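Local coordinates for excinuclease ABC, subunit A. (Deinococcus radiodurans, PDB 2VF7), which probably recognises damaged DNA in nucleotide excision repair, as a zinc-containing, ATP-hydrolysing member of the UvrA family within the ABC superfamily, at residues Asp758-Gly763 / Ala788-Met793; His439-Ile444 / Leu764-Val769; Val524-Thr529 / Ser799-Asp804; Leu503-Val508 / Gln542-Ala547; Lys592-Thr597 / Arg738-Thr743. The protein carries 1 engineered substitution. One frame throughout, in Å; residues are numbered along the deposited sequence.

Contact 1: Asp758-Gly763 / Ala788-Met793; sequences DEPTTG and AVEHKM
Asp758 and Val789 form a parallel bridge at the ends of strands 753-758 and 785-789, their CA atoms 4.8 Å apart, and Glu759 and Glu790 still run abreast just beyond it. In one of two modelled positions, OD2 of Asp758 lies near CG2 of Val789 on the face both side chains share. Past the strand ends the chain from Glu759 to Thr762 makes a type I turn. CG of Glu759 presses on the edge of the His791 ring near ND1, a nitrogen buried here without a polar partner. The carboxylates of Glu759 and Glu790 are modelled too close together, so their detailed placement is doubtful. In Lys792 the bend at chi3 (87°) brings CE to 3.1 Å from Thr761 OG1, and NZ gives a weak hydrogen bond to Thr761 O at 3.3 Å. Thr761 OG1 in turn donates over 3.0 Å to OE1 of Glu759, which receives it on its syn lone pair. An alanine at Lys792 would probably leave the Thr761 carbonyl without this donor and uncover the Thr761 hydroxyl. Sequence and position match the end of the Walker B motif beside the switch-histidine loop of ABC ATPases, and His791 packs on Lys536 of the P-loop.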
# COMPACT_ATOMS: atom_id res chain seq x y z
N ASP A 758 2.34 21.55 -30.97
CA ASP A 758 3.51 20.82 -30.48
C ASP A 758 3.48 19.41 -31.09
O ASP A 758 2.41 18.88 -31.33
CB ASP A 758 3.48 20.79 -28.94
CG ASP A 758 4.61 19.97 -28.32
OD1 ASP A 758 4.32 19.24 -27.34
OD2 ASP A 758 5.77 20.07 -28.78
N GLU A 759 4.64 18.83 -31.34
CA GLU A 759 4.78 17.56 -32.09
C GLU A 759 3.47 16.84 -32.46
O GLU A 759 3.11 15.88 -31.82
CB GLU A 759 5.72 16.62 -31.34
CG GLU A 759 6.76 15.95 -32.23
CD GLU A 759 6.16 14.97 -33.22
OE1 GLU A 759 5.16 14.29 -32.86
OE2 GLU A 759 6.69 14.87 -34.34
N PRO A 760 2.76 17.30 -33.51
CA PRO A 760 1.37 16.84 -33.74
C PRO A 760 1.19 15.34 -34.04
O PRO A 760 0.05 14.85 -34.09
CB PRO A 760 0.91 17.69 -34.95
CG PRO A 760 1.92 18.80 -35.06
CD PRO A 760 3.21 18.24 -34.55
N THR A 761 2.30 14.63 -34.24
CA THR A 761 2.26 13.22 -34.57
C THR A 761 2.65 12.35 -33.37
O THR A 761 3.16 11.23 -33.54
CB THR A 761 3.16 12.89 -35.81
OG1 THR A 761 4.55 13.09 -35.50
CG2 THR A 761 2.76 13.74 -37.03
N THR A 762 2.42 12.87 -32.17
CA THR A 762 2.68 12.10 -30.95
C THR A 762 1.81 10.84 -30.95
O THR A 762 0.60 10.91 -31.18
CB THR A 762 2.46 12.94 -29.65
OG1 THR A 762 1.19 13.60 -29.68
CG2 THR A 762 3.56 14.01 -29.50
N GLY A 763 2.45 9.69 -30.75
CA GLY A 763 1.74 8.41 -30.74
C GLY A 763 1.22 7.97 -32.09
O GLY A 763 0.31 7.16 -32.18
N ALA A 788 4.52 24.35 -36.06
CA ALA A 788 4.53 23.10 -35.34
C ALA A 788 5.93 22.86 -34.84
O ALA A 788 6.85 22.75 -35.64
CB ALA A 788 4.13 22.00 -36.28
N VAL A 789 6.11 22.80 -33.52
CA VAL A 789 7.37 22.27 -32.97
C VAL A 789 7.47 20.77 -33.27
O VAL A 789 6.57 20.00 -32.94
CB VAL A 789 7.62 22.67 -31.48
CG1 VAL A 789 6.39 23.34 -30.87
CG2 VAL A 789 8.19 21.51 -30.63
N GLU A 790 8.55 20.37 -33.93
CA GLU A 790 8.58 19.10 -34.63
C GLU A 790 9.93 18.38 -34.46
O GLU A 790 10.98 19.02 -34.47
CB GLU A 790 8.25 19.35 -36.10
CG GLU A 790 8.05 18.14 -36.97
CD GLU A 790 7.01 17.18 -36.42
OE1 GLU A 790 5.79 17.53 -36.39
OE2 GLU A 790 7.44 16.07 -36.01
N HIS A 791 9.87 17.06 -34.31
CA HIS A 791 11.04 16.23 -33.98
C HIS A 791 11.35 15.17 -35.03
O HIS A 791 12.46 14.63 -35.05
CB HIS A 791 10.85 15.53 -32.61
CG HIS A 791 10.58 16.47 -31.48
ND1 HIS A 791 9.30 16.76 -31.04
CD2 HIS A 791 11.41 17.20 -30.70
CE1 HIS A 791 9.36 17.62 -30.04
NE2 HIS A 791 10.63 17.91 -29.82
N LYS A 792 10.39 14.85 -35.90
CA LYS A 792 10.63 13.84 -36.93
C LYS A 792 10.71 14.39 -38.35
O LYS A 792 9.89 15.20 -38.78
CB LYS A 792 9.66 12.66 -36.82
CG LYS A 792 8.19 13.02 -36.80
CD LYS A 792 7.33 11.76 -36.67
CE LYS A 792 7.09 11.35 -35.21
NZ LYS A 792 5.99 10.32 -35.08
N MET A 793 11.70 13.89 -39.06
CA MET A 793 12.09 14.42 -40.35
C MET A 793 11.11 14.08 -41.44
O MET A 793 11.10 14.73 -42.47
CB MET A 793 13.51 13.94 -40.69
CG MET A 793 14.58 14.38 -39.68
SD MET A 793 14.63 16.16 -39.33
CE MET A 793 14.94 16.21 -37.56

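Contact 2: His439-Ile444 / Leu764-Val769; sequences HDLDVI and LHPADV
Ring-over-backbone packing dominates where His439 meets Leu764 and His765. The peptide linking those two residues covers one face of the His439 imidazole, with Leu764 O 3.5 Å and His765 N 3.6 Å above the ring plane. CD2 of His439 reaches 3.4 Å from His765 CA. The two imidazoles meet rim to rim, planes 81° apart. Apolar contact is slight: Leu441 CG touches Pro766 CG at 4.3 Å. Polar bonding stays within each segment or goes elsewhere. His765 is the N-cap of helix 766-781, its ND1 accepting from Ala767 N at 3.0 Å, while Asp768 OD2 accepts from His765 N at 3.1 Å and completes a capping box. OD2 of Asp768 is also hydrogen-bonded to Ser45 OG, and His439 has weak hydrogen bonds at ND1 to Glu407 and at NE2 to ADP-binding Lys49. In its Glu-His-Asp sequence, His439 probably corresponds to the switch histidine of the first ATPase half. An alanine here would remove the ring lying against the peptide and probably leave Glu407 and Lys49 without these weak partners. No hydrogen bond joins the segments; the capping bonds hold the start of helix 766-781, and the weak ones are consistent with orienting the ring beside the first ADP.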
# COMPACT_ATOMS: atom_id res chain seq x y z
N HIS A 439 7.31 3.76 -32.22
CA HIS A 439 7.06 4.04 -33.64
C HIS A 439 8.33 4.37 -34.42
O HIS A 439 8.37 4.22 -35.64
CB HIS A 439 6.04 5.16 -33.78
CG HIS A 439 4.67 4.76 -33.37
ND1 HIS A 439 4.07 5.22 -32.21
CD2 HIS A 439 3.78 3.91 -33.94
CE1 HIS A 439 2.87 4.70 -32.11
NE2 HIS A 439 2.67 3.88 -33.13
N ASP A 440 9.36 4.82 -33.71
CA ASP A 440 10.65 5.17 -34.32
C ASP A 440 11.25 3.98 -35.05
O ASP A 440 11.52 2.94 -34.44
CB ASP A 440 11.63 5.65 -33.25
CG ASP A 440 12.76 6.49 -33.82
OD1 ASP A 440 13.29 6.15 -34.88
OD2 ASP A 440 13.12 7.51 -33.19
N LEU A 441 11.47 4.14 -36.35
CA LEU A 441 12.02 3.09 -37.20
C LEU A 441 13.48 2.78 -36.88
O LEU A 441 13.95 1.67 -37.10
CB LEU A 441 11.87 3.47 -38.68
CG LEU A 441 10.46 3.60 -39.27
CD1 LEU A 441 10.56 4.09 -40.71
CD2 LEU A 441 9.66 2.29 -39.19
N ASP A 442 14.19 3.77 -36.37
CA ASP A 442 15.57 3.60 -35.90
C ASP A 442 15.70 2.68 -34.69
O ASP A 442 16.71 1.98 -34.56
CB ASP A 442 16.19 4.96 -35.57
CG ASP A 442 17.00 5.52 -36.71
OD1 ASP A 442 18.11 5.00 -36.94
OD2 ASP A 442 16.52 6.47 -37.38
N VAL A 443 14.70 2.68 -33.80
CA VAL A 443 14.66 1.78 -32.64
C VAL A 443 14.16 0.40 -33.05
O VAL A 443 14.84 -0.60 -32.80
CB VAL A 443 13.81 2.33 -31.47
CG1 VAL A 443 13.73 1.28 -30.33
CG2 VAL A 443 14.35 3.69 -30.96
N ILE A 444 12.98 0.34 -33.67
CA ILE A 444 12.46 -0.89 -34.25
C ILE A 444 13.55 -1.72 -34.95
O ILE A 444 13.68 -2.91 -34.70
CB ILE A 444 11.28 -0.60 -35.21
CG1 ILE A 444 10.15 0.10 -34.46
CG2 ILE A 444 10.74 -1.89 -35.82
CD1 ILE A 444 9.13 0.78 -35.35
N LEU A 764 1.81 8.50 -33.16
CA LEU A 764 1.39 8.16 -34.51
C LEU A 764 2.40 7.29 -35.24
O LEU A 764 3.61 7.52 -35.17
CB LEU A 764 1.06 9.42 -35.33
CG LEU A 764 -0.41 9.83 -35.54
CD1 LEU A 764 -1.15 9.97 -34.24
CD2 LEU A 764 -0.52 11.12 -36.34
N HIS A 765 1.88 6.29 -35.94
CA HIS A 765 2.67 5.42 -36.79
C HIS A 765 3.11 6.19 -38.06
O HIS A 765 2.42 7.12 -38.49
CB HIS A 765 1.83 4.18 -37.11
CG HIS A 765 2.59 3.10 -37.80
ND1 HIS A 765 2.63 2.98 -39.18
CD2 HIS A 765 3.34 2.09 -37.32
CE1 HIS A 765 3.37 1.94 -39.51
NE2 HIS A 765 3.82 1.39 -38.40
N PRO A 766 4.30 5.85 -38.64
CA PRO A 766 4.64 6.48 -39.92
C PRO A 766 3.50 6.49 -40.95
O PRO A 766 3.41 7.43 -41.72
CB PRO A 766 5.81 5.61 -40.41
CG PRO A 766 6.47 5.18 -39.16
CD PRO A 766 5.39 4.98 -38.15
N ALA A 767 2.64 5.47 -40.94
CA ALA A 767 1.51 5.39 -41.85
C ALA A 767 0.38 6.34 -41.47
O ALA A 767 -0.35 6.83 -42.34
CB ALA A 767 0.98 3.96 -41.94
N ASP A 768 0.23 6.60 -40.17
CA ASP A 768 -0.81 7.50 -39.67
C ASP A 768 -0.49 8.94 -40.06
O ASP A 768 -1.39 9.70 -40.38
CB ASP A 768 -0.93 7.43 -38.13
CG ASP A 768 -1.53 6.12 -37.60
OD1 ASP A 768 -2.42 5.49 -38.24
OD2 ASP A 768 -1.13 5.73 -36.49
N VAL A 769 0.78 9.32 -40.01
CA VAL A 769 1.13 10.73 -40.17
C VAL A 769 0.81 11.24 -41.57
O VAL A 769 0.43 12.39 -41.73
CB VAL A 769 2.59 11.08 -39.67
CG1 VAL A 769 3.32 9.88 -39.13
CG2 VAL A 769 3.41 11.81 -40.73

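Contact 3: Val524-Thr529 / Ser799-Asp804; sequences VMTSVT and SDWVLD
Ser527 and Ser799 meet hydroxyl to hydroxyl, OG to OG at 2.5 Å, a short hydrogen bond in which either may donate. Both oxygens stand anti to their own carbonyl carbons, beside the backbone N. A second side-chain tie comes from Asp800, whose OD2 accepts from Met525 N at 3.2 Å through its anti lone pair, while its OD1 is taken by His494 and by the amide of Arg497. The backbone ladder follows. Asp800 N reaches Met525 O at 3.0 Å, and Trp801 N adds a weak bond to the same oxygen. Ser527 N gives a weak hydrogen bond to Trp801 O. Leu803 N donates to Ser527 O over 3.0 Å, almost straight at 173°, and Thr529 N continues the ladder to Leu803 O, also at 3.0 Å. OD1 of Asp804 approaches the Thr529 hydroxyl, although its position is less certain; OD2 bonds to Ser831.

Outside the ladder, Thr526, Val528, Trp801 and Leu803 share one face of the sheet. There CG2 of Thr526 sits at the edge of the Trp801 indole, 3.9 Å from CD1, and touches Leu803 CD1 as well. Val528 CG2 packs against Leu803 CB at 4.3 Å, and strand 516-521 lies over this face. Ser527, Thr529 and Val802 face the other way, against Val796 of helix 793-796. The strands run parallel, 19° apart, in the mixed sheet of an ABC-type ATPase core, and strand 525-529 is the one that leads into the Walker A P-loop around the second ADP.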
# COMPACT_ATOMS: atom_id res chain seq x y z
N VAL A 524 1.41 29.66 -44.55
CA VAL A 524 2.38 28.61 -44.86
C VAL A 524 2.58 27.77 -43.60
O VAL A 524 2.25 28.20 -42.49
CB VAL A 524 3.73 29.25 -45.32
CG1 VAL A 524 4.81 28.24 -45.47
CG2 VAL A 524 3.55 29.97 -46.65
N MET A 525 3.09 26.55 -43.77
CA MET A 525 3.38 25.65 -42.66
C MET A 525 4.89 25.55 -42.32
O MET A 525 5.70 25.18 -43.18
CB MET A 525 2.73 24.29 -42.93
CG MET A 525 3.61 23.11 -42.67
SD MET A 525 2.85 21.93 -41.57
CE MET A 525 4.16 21.77 -40.34
N THR A 526 5.24 25.89 -41.07
CA THR A 526 6.62 25.89 -40.57
C THR A 526 6.85 24.83 -39.48
O THR A 526 6.03 24.65 -38.58
CB THR A 526 7.04 27.27 -39.96
OG1 THR A 526 6.72 28.33 -40.86
CG2 THR A 526 8.55 27.33 -39.68
N SER A 527 7.98 24.13 -39.60
CA SER A 527 8.47 23.20 -38.59
C SER A 527 9.60 23.85 -37.80
O SER A 527 10.56 24.35 -38.36
CB SER A 527 8.99 21.92 -39.26
OG SER A 527 7.92 21.13 -39.75
N VAL A 528 9.50 23.82 -36.48
CA VAL A 528 10.57 24.31 -35.63
C VAL A 528 11.34 23.13 -35.01
O VAL A 528 10.86 22.47 -34.07
CB VAL A 528 10.02 25.26 -34.56
CG1 VAL A 528 11.14 25.76 -33.69
CG2 VAL A 528 9.27 26.44 -35.23
N THR A 529 12.53 22.91 -35.54
CA THR A 529 13.36 21.77 -35.19
C THR A 529 14.61 22.12 -34.36
O THR A 529 14.92 23.29 -34.16
CB THR A 529 13.77 20.97 -36.47
OG1 THR A 529 14.69 21.74 -37.24
CG2 THR A 529 12.57 20.68 -37.34
N SER A 799 7.13 20.23 -44.85
CA SER A 799 6.85 21.62 -44.50
C SER A 799 7.08 22.52 -45.71
O SER A 799 7.55 22.04 -46.75
CB SER A 799 7.75 22.07 -43.36
OG SER A 799 7.52 21.23 -42.25
N ASP A 800 6.75 23.80 -45.57
CA ASP A 800 7.08 24.84 -46.58
C ASP A 800 8.28 25.69 -46.17
O ASP A 800 8.94 26.29 -47.03
CB ASP A 800 5.87 25.75 -46.83
CG ASP A 800 4.65 24.99 -47.28
OD1 ASP A 800 4.70 24.45 -48.40
OD2 ASP A 800 3.63 24.94 -46.54
N TRP A 801 8.54 25.75 -44.86
CA TRP A 801 9.65 26.48 -44.25
C TRP A 801 10.16 25.73 -43.00
O TRP A 801 9.44 24.86 -42.49
CB TRP A 801 9.19 27.90 -43.89
CG TRP A 801 10.30 28.87 -43.58
CD1 TRP A 801 10.74 29.23 -42.35
CD2 TRP A 801 11.10 29.60 -44.53
NE1 TRP A 801 11.75 30.14 -42.45
CE2 TRP A 801 12.00 30.39 -43.78
CE3 TRP A 801 11.14 29.67 -45.93
CZ2 TRP A 801 12.94 31.24 -44.39
CZ3 TRP A 801 12.07 30.52 -46.54
CH2 TRP A 801 12.97 31.28 -45.76
N VAL A 802 11.38 26.02 -42.54
CA VAL A 802 11.98 25.35 -41.37
C VAL A 802 12.85 26.30 -40.53
O VAL A 802 13.63 27.07 -41.08
CB VAL A 802 12.84 24.09 -41.74
CG1 VAL A 802 13.50 23.49 -40.51
CG2 VAL A 802 12.01 23.02 -42.46
N LEU A 803 12.71 26.22 -39.21
CA LEU A 803 13.53 26.99 -38.26
C LEU A 803 14.34 26.06 -37.35
O LEU A 803 13.81 25.43 -36.44
CB LEU A 803 12.64 27.90 -37.40
CG LEU A 803 12.42 29.38 -37.76
CD1 LEU A 803 11.73 29.55 -39.10
CD2 LEU A 803 11.57 30.02 -36.68
N ASP A 804 15.64 25.98 -37.61
CA ASP A 804 16.51 25.13 -36.80
C ASP A 804 17.04 25.93 -35.62
O ASP A 804 17.67 26.96 -35.80
CB ASP A 804 17.67 24.58 -37.64
CG ASP A 804 18.32 23.39 -36.99
OD1 ASP A 804 17.59 22.48 -36.58
OD2 ASP A 804 19.57 23.34 -36.91

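Contact 4: Leu503-Val508 / Gln542-Ala547; sequences LELNGV and QALVDA
Leu544 sets its CD1 against two leucines of strand 503-506, lying 3.9 Å from Leu503 CD1 and also 3.9 Å from Leu505 CD1. Its CG is anti to the backbone N (chi1 -180°), and the bend at chi2 (56°) brings CD1 onto this pair. The two methyls of Leu505 divide the work: CD1 lies 3.8 Å from the CA of Leu544, whereas CD2 approaches CB of Ala547 at 4.4 Å. Leu503 and Leu505 each cross Leu544 at a slant. Beyond them along the chain the backbone turns a corner at Gly507, where phi is positive, and Val508 then points its CG1, anti to its own backbone N, at Ala543 CB at 3.6 Å. This is the tightest touch between the segments, a branched methyl against the small alanine. No hydrogen bond links the two pieces; the interface is wholly apolar, and Leu576, Val518 and Val756 extend it. The axes of strand 503-506 and helical segment 542-547 pass 10.1 Å apart at 114°, so the helix runs across the strand. The arrangement is that of an ABC ATPase in which the antiparallel beta subdomain packs on the helix following the P-loop, a helix whose Gln542 touches the second ADP.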
# COMPACT_ATOMS: atom_id res chain seq x y z
N LEU A 503 5.65 37.36 -39.81
CA LEU A 503 5.42 37.67 -38.39
C LEU A 503 6.77 37.77 -37.69
O LEU A 503 7.60 36.87 -37.78
CB LEU A 503 4.57 36.55 -37.76
CG LEU A 503 3.60 36.73 -36.56
CD1 LEU A 503 4.06 35.99 -35.29
CD2 LEU A 503 3.22 38.20 -36.27
N GLU A 504 7.00 38.89 -37.00
CA GLU A 504 8.28 39.13 -36.31
C GLU A 504 8.14 38.97 -34.79
O GLU A 504 7.29 39.62 -34.16
CB GLU A 504 8.84 40.52 -36.66
CG GLU A 504 9.10 40.77 -38.16
CD GLU A 504 9.68 42.15 -38.46
OE1 GLU A 504 9.68 43.02 -37.55
OE2 GLU A 504 10.15 42.38 -39.61
N LEU A 505 8.96 38.09 -34.23
CA LEU A 505 9.09 37.94 -32.78
C LEU A 505 10.51 38.37 -32.39
O LEU A 505 11.48 37.63 -32.59
CB LEU A 505 8.83 36.49 -32.35
CG LEU A 505 7.98 36.09 -31.13
CD1 LEU A 505 8.30 34.66 -30.77
CD2 LEU A 505 8.19 36.96 -29.91
N ASN A 506 10.61 39.59 -31.87
CA ASN A 506 11.88 40.22 -31.54
C ASN A 506 12.10 40.34 -30.03
O ASN A 506 11.15 40.50 -29.25
CB ASN A 506 11.95 41.61 -32.18
CG ASN A 506 11.76 41.58 -33.69
OD1 ASN A 506 12.53 40.94 -34.42
ND2 ASN A 506 10.73 42.28 -34.17
N GLY A 507 13.37 40.26 -29.62
CA GLY A 507 13.79 40.48 -28.23
C GLY A 507 13.29 39.44 -27.27
O GLY A 507 12.84 39.77 -26.16
N VAL A 508 13.36 38.18 -27.69
CA VAL A 508 12.80 37.06 -26.95
C VAL A 508 13.74 36.64 -25.82
O VAL A 508 14.67 35.86 -26.04
CB VAL A 508 12.52 35.84 -27.90
CG1 VAL A 508 11.73 34.76 -27.18
CG2 VAL A 508 11.77 36.29 -29.15
N GLN A 542 5.87 28.65 -25.44
CA GLN A 542 5.88 29.66 -24.38
C GLN A 542 5.90 31.09 -24.91
O GLN A 542 4.93 31.80 -24.75
CB GLN A 542 7.01 29.39 -23.38
CG GLN A 542 6.93 27.98 -22.76
CD GLN A 542 8.14 27.64 -21.91
OE1 GLN A 542 8.66 28.49 -21.17
NE2 GLN A 542 8.60 26.39 -21.99
N ALA A 543 6.97 31.50 -25.58
CA ALA A 543 7.15 32.90 -25.98
C ALA A 543 6.19 33.38 -27.06
O ALA A 543 5.55 34.42 -26.90
CB ALA A 543 8.59 33.17 -26.40
N LEU A 544 6.09 32.65 -28.16
CA LEU A 544 5.22 33.06 -29.24
C LEU A 544 3.80 33.20 -28.72
O LEU A 544 3.25 34.29 -28.70
CB LEU A 544 5.26 32.08 -30.42
CG LEU A 544 4.37 32.45 -31.62
CD1 LEU A 544 4.70 33.83 -32.15
CD2 LEU A 544 4.48 31.44 -32.73
N VAL A 545 3.24 32.09 -28.24
CA VAL A 545 1.85 32.00 -27.81
C VAL A 545 1.42 33.11 -26.85
O VAL A 545 0.40 33.77 -27.08
CB VAL A 545 1.54 30.60 -27.21
CG1 VAL A 545 0.20 30.58 -26.49
CG2 VAL A 545 1.54 29.56 -28.30
N ASP A 546 2.17 33.35 -25.78
CA ASP A 546 1.80 34.45 -24.91
C ASP A 546 2.54 35.74 -25.23
O ASP A 546 2.90 36.51 -24.35
CB ASP A 546 1.79 34.08 -23.41
CG ASP A 546 3.05 33.36 -22.96
OD1 ASP A 546 4.10 34.02 -22.86
OD2 ASP A 546 2.94 32.14 -22.65
N ALA A 547 2.76 35.95 -26.52
CA ALA A 547 3.00 37.28 -27.05
C ALA A 547 1.74 37.68 -27.82
O ALA A 547 1.21 38.77 -27.61
CB ALA A 547 4.23 37.32 -27.95

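Contact 5: Lys592-Thr597 / Arg738-Thr743; sequences KPIGRT and RIKLAT
A partly exposed surface contact joins Lys740, near the end of helix 733-743, to Lys592 and Pro593 in the loop after strand 585-589. The lysine chain runs extended until chi4 (-96°) turns NZ to one side. From there NZ of Lys740 makes a weak hydrogen bond to Pro593 O at 3.4 Å. CE of Lys740 rests 3.1 Å from Lys592 O. The same ammonium forms a salt bridge with Asp590, just ahead of the loop, so one charged group is shared between the Asp590 carboxylate and, weakly, the Pro593 carbonyl. By sequence the loop follows the probable Q-loop glutamine of an ABC ATPase, and the helix is the one that begins in the LSGGE signature; the side chain of Ile739 lies about 10 Å from the first ADP. Apolar packing flanks the polar grip: Ile594 turns CG2 toward Ile739 CG2 at 4.4 Å and toward Lys740 CE at 4.3 Å. Tyr605 of helix 602-605 touches Ile594, Lys740 and Thr743. Within helix 733-743, Ile739 O takes two donors from Thr743, OG1 at 2.7 Å and the backbone N at 3.1 Å, which arrive from opposite faces of the carbonyl plane.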
# COMPACT_ATOMS: atom_id res chain seq x y z
N LYS A 592 -2.24 18.10 -23.73
CA LYS A 592 -3.04 17.86 -22.52
C LYS A 592 -4.38 17.16 -22.81
O LYS A 592 -4.85 17.18 -23.95
CB LYS A 592 -3.27 19.18 -21.76
CG LYS A 592 -2.13 20.17 -21.86
CD LYS A 592 -1.75 20.80 -20.52
CE LYS A 592 -0.87 19.87 -19.70
NZ LYS A 592 0.11 20.63 -18.85
N PRO A 593 -5.00 16.52 -21.79
CA PRO A 593 -6.26 15.79 -22.01
C PRO A 593 -7.42 16.72 -22.33
O PRO A 593 -7.33 17.92 -22.09
CB PRO A 593 -6.50 15.10 -20.66
CG PRO A 593 -5.21 15.20 -19.90
CD PRO A 593 -4.53 16.42 -20.40
N ILE A 594 -8.52 16.16 -22.84
CA ILE A 594 -9.68 16.98 -23.12
C ILE A 594 -10.37 17.34 -21.80
O ILE A 594 -10.84 18.48 -21.64
CB ILE A 594 -10.63 16.37 -24.19
CG1 ILE A 594 -11.15 14.99 -23.78
CG2 ILE A 594 -9.95 16.35 -25.55
CD1 ILE A 594 -12.31 14.48 -24.63
N GLY A 595 -10.40 16.38 -20.87
CA GLY A 595 -10.76 16.61 -19.46
C GLY A 595 -9.93 15.71 -18.54
O GLY A 595 -9.27 14.78 -19.01
N ARG A 596 -9.97 15.99 -17.24
CA ARG A 596 -9.19 15.24 -16.23
C ARG A 596 -9.93 14.06 -15.58
O ARG A 596 -9.31 13.22 -14.93
CB ARG A 596 -8.69 16.19 -15.13
CG ARG A 596 -7.40 16.96 -15.46
CD ARG A 596 -7.60 17.92 -16.64
NE ARG A 596 -6.45 18.78 -16.90
CZ ARG A 596 -6.22 19.39 -18.06
NH1 ARG A 596 -7.05 19.22 -19.08
NH2 ARG A 596 -5.14 20.16 -18.21
N THR A 597 -11.26 14.02 -15.75
CA THR A 597 -12.13 13.00 -15.17
C THR A 597 -12.93 12.37 -16.29
O THR A 597 -12.86 12.84 -17.42
CB THR A 597 -13.10 13.59 -14.12
OG1 THR A 597 -14.11 14.36 -14.78
CG2 THR A 597 -12.35 14.46 -13.11
N ARG A 738 -5.52 15.24 -31.39
CA ARG A 738 -6.27 15.13 -32.64
C ARG A 738 -7.77 15.45 -32.50
O ARG A 738 -8.38 15.87 -33.45
CB ARG A 738 -6.08 13.74 -33.26
CG ARG A 738 -4.68 13.49 -33.83
CD ARG A 738 -4.57 12.11 -34.44
NE ARG A 738 -4.30 11.06 -33.45
CZ ARG A 738 -4.53 9.75 -33.64
NH1 ARG A 738 -5.05 9.30 -34.78
NH2 ARG A 738 -4.22 8.88 -32.68
N ILE A 739 -8.35 15.23 -31.32
CA ILE A 739 -9.75 15.61 -31.05
C ILE A 739 -9.88 17.15 -31.04
O ILE A 739 -10.82 17.70 -31.62
CB ILE A 739 -10.26 15.02 -29.70
CG1 ILE A 739 -10.07 13.49 -29.66
CG2 ILE A 739 -11.72 15.37 -29.42
CD1 ILE A 739 -10.61 12.84 -28.39
N LYS A 740 -8.92 17.81 -30.40
CA LYS A 740 -8.88 19.26 -30.28
C LYS A 740 -8.68 19.90 -31.63
O LYS A 740 -9.26 20.94 -31.93
CB LYS A 740 -7.73 19.70 -29.38
CG LYS A 740 -7.90 19.42 -27.90
CD LYS A 740 -6.55 19.53 -27.25
CE LYS A 740 -6.53 18.89 -25.91
NZ LYS A 740 -6.76 19.89 -24.85
N LEU A 741 -7.83 19.27 -32.44
CA LEU A 741 -7.58 19.69 -33.81
C LEU A 741 -8.83 19.60 -34.67
O LEU A 741 -9.11 20.53 -35.42
CB LEU A 741 -6.47 18.84 -34.43
CG LEU A 741 -5.84 19.22 -35.77
CD1 LEU A 741 -5.43 20.70 -35.79
CD2 LEU A 741 -4.64 18.32 -36.08
N ALA A 742 -9.56 18.49 -34.57
CA ALA A 742 -10.74 18.26 -35.39
C ALA A 742 -11.85 19.25 -35.05
O ALA A 742 -12.59 19.70 -35.94
CB ALA A 742 -11.23 16.83 -35.26
N THR A 743 -11.94 19.58 -33.77
CA THR A 743 -12.86 20.60 -33.27
C THR A 743 -12.56 21.95 -33.93
O THR A 743 -13.48 22.73 -34.20
CB THR A 743 -12.81 20.72 -31.73
OG1 THR A 743 -12.87 19.42 -31.15
CG2 THR A 743 -13.97 21.54 -31.20

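From the N terminus, segment 439-444 opens first and waits 320 residues for its partner in contact 2, the longest of these loops. Within it, contact 4 opens at 503-508 and closes at 542-547; contact 3 opens between those segments at 524-529 and crosses both contact 4 and contact 2. Contact 5 (592-597 with 738-743) nests inside contacts 2 and 3. Contact 1 opens at 758-763, immediately before contact 2 closes at 764-769, and those two cross and touch. Contact 1 closes at 788-793, nested in contact 3, which closes last, at 799-804. Contacts 1 and 3 share a sheet, contact 4 brings in the antiparallel sheet, contact 5 helix 733-743, and contact 2 the first ADP's surroundings.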